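Local structure of Serine/threonine/tyrosine-interacting protein (Homo sapiens, 2R0B) at residues Y111-F116 with H142-Y147. The protein is a catalytically inactive phosphatase that serves as a nuclear anchor for ERK1 and ERK2 and, by binding the F-box of FBXW7, keeps it out of the SCF ubiquitin ligase. Sequence-based numbering, arbitrary orientation.
With SO4 (sulfate ion), chain C.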
# COMPACT_ATOMS: atom_id res chain seq x y z
N TYR A 111 3.80 -0.89 -7.23
CA TYR A 111 5.18 -1.05 -6.84
C TYR A 111 5.72 -2.35 -7.44
O TYR A 111 6.82 -2.37 -7.99
CB TYR A 111 5.36 -1.02 -5.31
CG TYR A 111 6.80 -1.22 -4.92
CD1 TYR A 111 7.72 -0.16 -4.96
CD2 TYR A 111 7.27 -2.49 -4.61
CE1 TYR A 111 9.06 -0.36 -4.65
CE2 TYR A 111 8.61 -2.71 -4.31
CZ TYR A 111 9.48 -1.65 -4.32
OH TYR A 111 10.80 -1.92 -4.04
N ILE A 112 4.93 -3.42 -7.35
CA ILE A 112 5.38 -4.75 -7.83
C ILE A 112 5.53 -4.80 -9.34
O ILE A 112 6.53 -5.31 -9.87
CB ILE A 112 4.44 -5.87 -7.36
CG1 ILE A 112 4.58 -6.06 -5.87
CG2 ILE A 112 4.74 -7.21 -8.15
CD1 ILE A 112 3.46 -6.88 -5.25
N MET A 113 4.56 -4.22 -10.05
CA MET A 113 4.62 -4.16 -11.51
C MET A 113 5.89 -3.48 -12.03
O MET A 113 6.62 -4.04 -12.87
CB MET A 113 3.37 -3.45 -12.07
CG MET A 113 2.07 -4.26 -11.91
SD MET A 113 0.59 -3.35 -12.43
CE MET A 113 1.01 -2.99 -14.16
N GLU A 114 6.16 -2.28 -11.52
CA GLU A 114 7.31 -1.53 -11.98
C GLU A 114 8.64 -2.14 -11.57
O GLU A 114 9.58 -2.19 -12.37
CB GLU A 114 7.23 -0.09 -11.49
CG GLU A 114 8.27 0.76 -12.14
CD GLU A 114 8.03 2.23 -11.99
OE1 GLU A 114 7.19 2.64 -11.15
OE2 GLU A 114 8.71 2.97 -12.73
N THR A 115 8.73 -2.57 -10.31
CA THR A 115 10.00 -3.03 -9.74
C THR A 115 10.39 -4.41 -10.25
O THR A 115 11.57 -4.67 -10.57
CB THR A 115 9.92 -2.98 -8.20
OG1 THR A 115 9.59 -1.64 -7.80
CG2 THR A 115 11.28 -3.36 -7.54
N PHE A 116 9.40 -5.29 -10.35
CA PHE A 116 9.65 -6.70 -10.70
C PHE A 116 9.27 -7.05 -12.13
O PHE A 116 9.38 -8.22 -12.53
CB PHE A 116 8.95 -7.63 -9.70
CG PHE A 116 9.52 -7.57 -8.32
CD1 PHE A 116 10.47 -8.50 -7.91
CD2 PHE A 116 9.18 -6.55 -7.44
CE1 PHE A 116 11.02 -8.45 -6.64
CE2 PHE A 116 9.76 -6.46 -6.17
CZ PHE A 116 10.66 -7.42 -5.76
N HIS A 142 -7.57 -0.24 -14.49
CA HIS A 142 -7.22 0.57 -15.64
C HIS A 142 -6.04 1.51 -15.37
O HIS A 142 -5.16 1.66 -16.23
CB HIS A 142 -8.43 1.36 -16.15
CG HIS A 142 -9.42 0.52 -16.89
ND1 HIS A 142 -9.59 0.60 -18.25
CD2 HIS A 142 -10.24 -0.47 -16.46
CE1 HIS A 142 -10.52 -0.26 -18.63
NE2 HIS A 142 -10.92 -0.93 -17.56
N GLN A 143 -6.02 2.15 -14.20
CA GLN A 143 -4.94 3.12 -13.90
C GLN A 143 -3.59 2.42 -13.70
O GLN A 143 -2.55 2.99 -14.05
CB GLN A 143 -5.27 4.00 -12.70
CG GLN A 143 -6.35 5.02 -13.00
CD GLN A 143 -6.73 5.82 -11.80
OE1 GLN A 143 -5.88 6.47 -11.15
NE2 GLN A 143 -8.02 5.80 -11.49
N LEU A 144 -3.63 1.20 -13.17
CA LEU A 144 -2.42 0.38 -13.06
C LEU A 144 -1.82 0.08 -14.44
O LEU A 144 -0.61 0.23 -14.66
CB LEU A 144 -2.75 -0.90 -12.30
CG LEU A 144 -2.87 -0.57 -10.81
CD1 LEU A 144 -3.62 -1.68 -10.07
CD2 LEU A 144 -1.48 -0.32 -10.19
N GLN A 145 -2.67 -0.36 -15.35
CA GLN A 145 -2.30 -0.60 -16.75
C GLN A 145 -1.80 0.66 -17.47
O GLN A 145 -0.83 0.62 -18.25
CB GLN A 145 -3.50 -1.26 -17.46
CG GLN A 145 -3.89 -2.60 -16.80
CD GLN A 145 -5.24 -3.13 -17.26
OE1 GLN A 145 -6.22 -2.40 -17.35
NE2 GLN A 145 -5.29 -4.43 -17.55
N GLU A 146 -2.44 1.78 -17.16
CA GLU A 146 -2.11 3.06 -17.76
C GLU A 146 -0.71 3.50 -17.33
O GLU A 146 0.03 4.06 -18.12
CB GLU A 146 -3.18 4.09 -17.35
CG GLU A 146 -2.99 5.54 -17.85
CD GLU A 146 -3.89 6.52 -17.13
OE1 GLU A 146 -4.73 6.11 -16.33
OE2 GLU A 146 -3.74 7.75 -17.34
N TYR A 147 -0.35 3.23 -16.08
CA TYR A 147 0.92 3.64 -15.51
C TYR A 147 2.02 2.75 -16.10
O TYR A 147 3.12 3.22 -16.37
CB TYR A 147 0.86 3.54 -13.97
CG TYR A 147 2.14 3.94 -13.27
CD1 TYR A 147 2.68 5.23 -13.41
CD2 TYR A 147 2.82 3.03 -12.45
CE1 TYR A 147 3.87 5.59 -12.77
CE2 TYR A 147 4.02 3.37 -11.81
CZ TYR A 147 4.53 4.65 -11.96
OH TYR A 147 5.71 5.01 -11.33
S SO4 C . -2.72 -7.18 -18.42
O1 SO4 C . -1.71 -7.40 -19.47
O2 SO4 C . -2.63 -5.75 -18.14
O3 SO4 C . -4.03 -7.58 -18.92
O4 SO4 C . -2.33 -8.00 -17.28
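E114 OE1 lies at the edge of the Y147 ring, near its plane, with the carboxylate turned 79° from the ring; Y151 and F76 pack against the same ring edge-to-face. Y147 OH donates to E114 OE1 over 2.8 Å, approaching on the syn side but 23° out of the carboxylate plane. E114 gets there with CG anti to its own backbone N (chi1 -170°) and an extended chain beyond. Within helix 103-116, T115 OG1 lies 3.4 Å above the plane of the Y111 ring, over its centre. In the apolar part of the contact, the M113 chain is bent at its last torsion and lays its methyl CE 3.6 Å from L144 O, while SD sits 4.1 Å from L144 CB. Q145 turns to a sulfate, probably from the crystallisation liquor, its NE2 3.0 Å from O2; R121 binds the same ion. Segments 111-116 and 142-147, on helices 103-116 and 138-152 of the dual-specificity phosphatase domain, thus meet through thioether packing and one phenol-carboxylate bond, and M113 also packs on E148 and Y151. With an alanine here instead of E114, the Y147 hydroxyl would probably lose this acceptor and a gap would be likely to open beside Y151. Accepting a hydrogen bond from the phenol would be expected to favour the carboxylate in its anionic form.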